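Local coordinates for protein CurF (Lyngbya majuscula, PDB 5DP2) that probably forms the cyclopropane ring of curacin A, acting as an NADPH-dependent enoyl reductase domain of a polyketide synthase that works as a cyclopropanase, at residues Leu24-Gln29 with Glu319-Ala324; Phe325-His330 with Gly335-Thr340. All blocks are in the same frame, centred on the assembly; numbering follows the deposited sequence.

Interaction 1 of 2, residues Leu24-Gln29 with Glu319-Ala324; sequences LTWMPQ and EDVVEA
Leu24 and Val322 bring the two backbones closest, with 6.5 Å between Leu24 CA and Val322 CA. From there the segments diverge: Trp26 CA is 8.6 Å from Glu319 CA, so as strand 25-28 runs forward, its partners step back toward the residues that lead into helix 321-329. Val321 and Val322 of the first helical turn carry the contact, mainly through side chains. Val322 sets its CG2 branch against Leu24, 4.1 Å from Leu24 CB and 4.0 Å from Leu24 O, so one methyl meets both side chain and main chain. Val321 has CG1 between its backbone N and carbonyl carbon (chi1 65°), which brings this methyl obliquely to the NE1-CE2 side of the indole, 3.5 Å from Trp26 NE1. The N-H of that nitrogen is bonded to Ser318 O, just before the helical segment. Branched valines give this helix face compact, apolar bulk. The contact is an apolar strand-on-helix one, packing the N-terminal antiparallel pair 11-14/25-28 against the start of helix 321-329. Within that pair Trp26 touches Val11 and Leu24 touches Leu13, while Ala324, on the same helix, touches Ile337 and Val339 of strand 336-340.

Interaction 2 of 2, residues Phe325-His330 with Gly335-Thr340; sequences FRHLQH and GKIVVT
The CD1 end of Ile337 lies against the adjacent helix residues His327 and Leu328, in an apolar helix-on-sheet contact within the beta-alpha-beta crossover of strand 313-317, helix 321-329 and strand 336-340. The two strands lie parallel and adjacent in a mixed sheet, and the helix between them packs over it; the closest CA atoms, those of Leu328 and Ile337, are 7.2 Å apart. Strand alternation turns Ile337 toward the helix, and its extended outer torsion (chi2 156°) carries CD1 to the helix backbone. Ile337 was modelled in two conformers, and the contacts of CD1 hold for one of them. This methyl comes to the edge of the His327 imidazole, near the ring plane, 3.6 Å from His327 CD2, with Ile337 CG1 at 3.8 Å from the same carbon. The ring is presented by a chi1 of -167°, which places CG anti to the backbone N. Being flat, it can offer its CD2 edge to the methyl while making an edge-to-face pair with Phe316 of the neighbouring strand. On the Leu328 side, Ile337 CD1 lies 4.0 Å from Leu328 CD1. Leucine and isoleucine suit this place because branched aliphatic chains fill a buried interface and leave no polar group to satisfy. Leu328 also touches Val48 and His333, and its side chain is about 4 Å from the bound NADP. With only dispersion and shape joining the two segments, the contact seats the helix on the sheet through hydrophobic burial, and one of its residues, Leu328, also lines the NADP pocket.

How the interactions relate
From the N terminus, the chain passes through 24-29 and meets 319-324 after 289 intervening residues, so interaction 1 closes a long loop that takes in the nucleotide-binding parallel sheet. Interaction 2 opens directly afterwards on the same helix, 321-329, and closes across just four residues. The two loops follow in series, neither nested nor crossed. One side of the helix's start (Val321, Val322) meets the N-terminal strand pair, and another (Ala324, His327, Leu328) meets strand 336-340. Leu24 CD1 rests 3.7 Å from Phe325 CG, and Ala324 CB lies 3.8 Å from Val339 CG2, so the two contacts touch at their margins through apolar atoms. The helix thus joins hairpin, sheet and cofactor-side residues.

Interaction 1 of 2, residues Leu24-Gln29 with Glu319-Ala324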
loop_
_atom_site.group_PDB
_atom_site.type_symbol
_atom_site.label_atom_id
_atom_site.label_comp_id
_atom_site.label_asym_id
_atom_site.label_seq_id
_atom_site.Cartn_x
_atom_site.Cartn_y
_atom_site.Cartn_z
ATOM N N LEU A 24 -2.678 -15.729 14.247
ATOM C CA LEU A 24 -1.843 -14.557 14.554
ATOM C C LEU A 24 -1.744 -14.421 16.080
ATOM O O LEU A 24 -2.754 -14.456 16.769
ATOM C CB LEU A 24 -2.486 -13.310 13.962
ATOM C CG LEU A 24 -2.304 -13.151 12.452
ATOM C CD1 LEU A 24 -3.338 -12.197 11.880
ATOM C CD2 LEU A 24 -0.887 -12.685 12.135
ATOM N N THR A 25 -0.517 -14.230 16.570
ATOM C CA THR A 25 -0.172 -14.283 17.978
ATOM C C THR A 25 0.833 -13.168 18.305
ATOM O O THR A 25 1.800 -13.007 17.579
ATOM C CB THR A 25 0.490 -15.662 18.257
ATOM O OG1 THR A 25 -0.387 -16.729 17.844
ATOM C CG2 THR A 25 0.878 -15.822 19.721
ATOM N N TRP A 26 0.675 -12.479 19.435
ATOM C CA TRP A 26 1.689 -11.559 19.936
ATOM C C TRP A 26 2.720 -12.379 20.732
ATOM O O TRP A 26 2.453 -12.814 21.844
ATOM C CB TRP A 26 1.067 -10.475 20.802
ATOM C CG TRP A 26 0.270 -9.460 20.008
ATOM C CD1 TRP A 26 -1.089 -9.291 19.992
ATOM C CD2 TRP A 26 0.813 -8.470 19.110
ATOM N NE1 TRP A 26 -1.419 -8.266 19.133
ATOM C CE2 TRP A 26 -0.269 -7.745 18.592
ATOM C CE3 TRP A 26 2.119 -8.126 18.701
ATOM C CZ2 TRP A 26 -0.095 -6.702 17.689
ATOM C CZ3 TRP A 26 2.290 -7.063 17.822
ATOM C CH2 TRP A 26 1.185 -6.368 17.322
ATOM N N MET A 27 3.878 -12.607 20.131
ATOM C CA MET A 27 4.920 -13.415 20.759
ATOM C C MET A 27 5.846 -12.553 21.598
ATOM O O MET A 27 6.242 -11.458 21.180
ATOM C CB MET A 27 5.721 -14.140 19.702
ATOM C CG MET A 27 4.916 -15.232 19.023
ATOM S SD MET A 27 4.355 -16.556 20.109
ATOM C CE MET A 27 5.839 -17.552 20.253
ATOM N N PRO A 28 6.219 -13.030 22.786
ATOM C CA PRO A 28 7.171 -12.268 23.611
ATOM C C PRO A 28 8.494 -12.016 22.884
ATOM O O PRO A 28 8.964 -12.849 22.111
ATOM C CB PRO A 28 7.378 -13.197 24.823
ATOM C CG PRO A 28 6.160 -14.063 24.856
ATOM C CD PRO A 28 5.809 -14.292 23.436
ATOM N N GLN A 29 9.102 -10.855 23.165
ATOM C CA GLN A 29 10.384 -10.470 22.607
ATOM C C GLN A 29 11.291 -9.902 23.677
ATOM O O GLN A 29 10.818 -9.289 24.616
ATOM C CB GLN A 29 10.168 -9.378 21.541
ATOM C CG GLN A 29 9.354 -9.839 20.349
ATOM C CD GLN A 29 10.184 -10.639 19.398
ATOM O OE1 GLN A 29 10.901 -10.082 18.580
ATOM N NE2 GLN A 29 10.069 -11.947 19.453
ATOM N N GLU A 319 -4.863 -5.672 20.703
ATOM C CA GLU A 319 -5.450 -6.928 21.156
ATOM C C GLU A 319 -6.475 -7.494 20.174
ATOM O O GLU A 319 -6.761 -8.690 20.231
ATOM C CB GLU A 319 -6.040 -6.815 22.563
ATOM C CG GLU A 319 -7.245 -5.889 22.730
ATOM C CD GLU A 319 -6.935 -4.425 23.061
ATOM O OE1 GLU A 319 -5.783 -3.969 22.853
ATOM O OE2 GLU A 319 -7.875 -3.731 23.529
ATOM N N ASP A 320 -6.993 -6.660 19.285
ATOM C CA ASP A 320 -7.969 -7.052 18.280
ATOM C C ASP A 320 -7.344 -7.202 16.899
ATOM O O ASP A 320 -8.031 -7.058 15.887
ATOM C CB ASP A 320 -9.111 -6.035 18.230
ATOM C CG ASP A 320 -9.894 -5.975 19.510
ATOM O OD1 ASP A 320 -9.835 -6.942 20.288
ATOM O OD2 ASP A 320 -10.579 -4.970 19.730
ATOM N N VAL A 321 -6.045 -7.532 16.837
ATOM C CA VAL A 321 -5.370 -7.626 15.556
ATOM C C VAL A 321 -5.977 -8.699 14.633
ATOM O O VAL A 321 -6.007 -8.486 13.419
ATOM C CB VAL A 321 -3.839 -7.839 15.773
ATOM C CG1 VAL A 321 -3.523 -9.177 16.445
ATOM C CG2 VAL A 321 -3.073 -7.668 14.481
ATOM N N VAL A 322 -6.472 -9.810 15.170
ATOM C CA VAL A 322 -7.089 -10.807 14.292
ATOM C C VAL A 322 -8.320 -10.198 13.590
ATOM O O VAL A 322 -8.502 -10.362 12.380
ATOM C CB VAL A 322 -7.469 -12.084 15.079
ATOM C CG1 VAL A 322 -8.316 -13.022 14.226
ATOM C CG2 VAL A 322 -6.206 -12.810 15.541
ATOM N N GLU A 323 -9.165 -9.516 14.358
ATOM C CA GLU A 323 -10.325 -8.858 13.779
ATOM C C GLU A 323 -9.935 -7.761 12.775
ATOM O O GLU A 323 -10.659 -7.537 11.798
ATOM C CB GLU A 323 -11.249 -8.311 14.846
ATOM C CG GLU A 323 -11.953 -9.428 15.619
ATOM C CD GLU A 323 -12.689 -10.448 14.728
ATOM O OE1 GLU A 323 -13.371 -10.069 13.746
ATOM O OE2 GLU A 323 -12.608 -11.662 15.012
ATOM N N ALA A 324 -8.814 -7.065 13.006
ATOM C CA ALA A 324 -8.347 -6.065 12.048
ATOM C C ALA A 324 -8.015 -6.729 10.697
ATOM O O ALA A 324 -8.396 -6.256 9.634
ATOM C CB ALA A 324 -7.127 -5.360 12.606
#

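Interaction 2 of 2, residues Phe325-His330 with Gly335-Thr340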
loop_
_atom_site.group_PDB
_atom_site.type_symbol
_atom_site.label_atom_id
_atom_site.label_comp_id
_atom_site.label_asym_id
_atom_site.label_seq_id
_atom_site.Cartn_x
_atom_site.Cartn_y
_atom_site.Cartn_z
ATOM N N PHE A 325 -7.271 -7.858 10.750
ATOM C CA PHE A 325 -6.962 -8.593 9.540
ATOM C C PHE A 325 -8.237 -9.106 8.874
ATOM O O PHE A 325 -8.369 -9.057 7.649
ATOM C CB PHE A 325 -5.999 -9.774 9.801
ATOM C CG PHE A 325 -4.512 -9.432 9.791
ATOM C CD1 PHE A 325 -3.942 -8.599 10.732
ATOM C CD2 PHE A 325 -3.672 -10.007 8.853
ATOM C CE1 PHE A 325 -2.573 -8.324 10.709
ATOM C CE2 PHE A 325 -2.304 -9.754 8.827
ATOM C CZ PHE A 325 -1.747 -8.914 9.779
ATOM N N ARG A 326 -9.190 -9.594 9.679
ATOM C CA ARG A 326 -10.450 -10.104 9.121
ATOM C C ARG A 326 -11.272 -9.008 8.471
ATOM O O ARG A 326 -11.963 -9.256 7.473
ATOM C CB ARG A 326 -11.274 -10.789 10.213
ATOM C CG ARG A 326 -10.836 -12.184 10.538
ATOM C CD ARG A 326 -11.688 -12.781 11.633
ATOM N NE ARG A 326 -11.277 -14.159 11.809
ATOM C CZ ARG A 326 -11.358 -14.841 12.944
ATOM N NH1 ARG A 326 -11.890 -14.277 14.025
ATOM N NH2 ARG A 326 -10.942 -16.109 13.002
ATOM N N HIS A 327 -11.198 -7.794 9.019
ATOM C CA HIS A 327 -11.943 -6.655 8.472
ATOM C C HIS A 327 -11.492 -6.417 7.036
ATOM O O HIS A 327 -12.285 -6.126 6.143
ATOM C CB HIS A 327 -11.734 -5.442 9.373
ATOM C CG HIS A 327 -12.663 -4.298 9.118
ATOM N ND1 HIS A 327 -13.915 -4.188 9.677
ATOM C CD2 HIS A 327 -12.466 -3.159 8.411
ATOM C CE1 HIS A 327 -14.452 -3.033 9.310
ATOM N NE2 HIS A 327 -13.597 -2.401 8.526
ATOM N N LEU A 328 -10.174 -6.529 6.803
ATOM C CA LEU A 328 -9.613 -6.380 5.455
ATOM C C LEU A 328 -9.914 -7.603 4.586
ATOM O O LEU A 328 -10.330 -7.455 3.434
ATOM C CB LEU A 328 -8.094 -6.101 5.547
ATOM C CG LEU A 328 -7.439 -5.766 4.221
ATOM C CD1 LEU A 328 -8.133 -4.656 3.445
ATOM C CD2 LEU A 328 -5.983 -5.444 4.466
ATOM N N GLN A 329 -9.772 -8.806 5.142
ATOM C CA GLN A 329 -10.088 -10.020 4.381
ATOM C C GLN A 329 -11.518 -10.010 3.839
ATOM O O GLN A 329 -11.738 -10.368 2.683
ATOM C CB GLN A 329 -9.915 -11.234 5.273
ATOM C CG GLN A 329 -10.231 -12.550 4.589
ATOM C CD GLN A 329 -10.385 -13.720 5.552
ATOM O OE1 GLN A 329 -10.666 -13.537 6.747
ATOM N NE2 GLN A 329 -10.222 -14.927 5.034
ATOM N N HIS A 330 -12.472 -9.617 4.685
ATOM C CA HIS A 330 -13.892 -9.556 4.313
ATOM C C HIS A 330 -14.267 -8.258 3.610
ATOM O O HIS A 330 -15.416 -8.073 3.240
ATOM C CB HIS A 330 -14.765 -9.773 5.553
ATOM C CG HIS A 330 -14.652 -11.135 6.149
ATOM N ND1 HIS A 330 -14.431 -12.269 5.397
ATOM C CD2 HIS A 330 -14.701 -11.535 7.436
ATOM C CE1 HIS A 330 -14.338 -13.309 6.203
ATOM N NE2 HIS A 330 -14.518 -12.891 7.442
ATOM N N GLY A 335 -10.616 2.693 2.555
ATOM C CA GLY A 335 -9.327 3.264 2.979
ATOM C C GLY A 335 -8.451 2.254 3.693
ATOM O O GLY A 335 -8.137 1.186 3.128
ATOM N N LYS A 336 -8.037 2.592 4.913
ATOM C CA LYS A 336 -7.008 1.864 5.635
ATOM C C LYS A 336 -7.549 1.282 6.962
ATOM O O LYS A 336 -8.361 1.922 7.641
ATOM C CB LYS A 336 -5.796 2.790 5.917
ATOM C CG LYS A 336 -4.427 2.083 6.009
ATOM C CD LYS A 336 -3.856 1.738 4.640
ATOM C CE LYS A 336 -2.527 0.971 4.733
ATOM N NZ LYS A 336 -1.920 0.695 3.393
ATOM N N ILE A 337 -7.008 0.122 7.347
ATOM C CA ILE A 337 -7.253 -0.429 8.666
ATOM C C ILE A 337 -5.972 -0.253 9.466
ATOM O O ILE A 337 -4.904 -0.709 9.044
ATOM C CB ILE A 337 -7.697 -1.874 8.527
ATOM C CG1 ILE A 337 -8.988 -1.922 7.690
ATOM C CG2 ILE A 337 -7.878 -2.492 9.908
ATOM C CD1 ILE A 337 -9.189 -3.253 7.019
ATOM N N VAL A 338 -6.093 0.492 10.568
ATOM C CA VAL A 338 -4.921 0.895 11.365
ATOM C C VAL A 338 -5.008 0.279 12.745
ATOM O O VAL A 338 -6.014 0.399 13.421
ATOM C CB VAL A 338 -4.830 2.440 11.471
ATOM C CG1 VAL A 338 -3.650 2.864 12.326
ATOM C CG2 VAL A 338 -4.735 3.081 10.081
ATOM N N VAL A 339 -3.898 -0.359 13.175
ATOM C CA VAL A 339 -3.819 -0.971 14.500
ATOM C C VAL A 339 -2.962 -0.068 15.401
ATOM O O VAL A 339 -1.852 0.331 15.036
ATOM C CB VAL A 339 -3.226 -2.393 14.398
ATOM C CG1 VAL A 339 -3.033 -3.020 15.773
ATOM C CG2 VAL A 339 -4.132 -3.255 13.523
ATOM N N THR A 340 -3.467 0.273 16.583
ATOM C CA THR A 340 -2.702 1.049 17.537
ATOM C C THR A 340 -1.973 0.127 18.500
ATOM O O THR A 340 -2.496 -0.898 18.941
ATOM C CB THR A 340 -3.580 2.040 18.304
ATOM O OG1 THR A 340 -4.679 1.357 18.893
ATOM C CG2 THR A 340 -4.083 3.128 17.372
#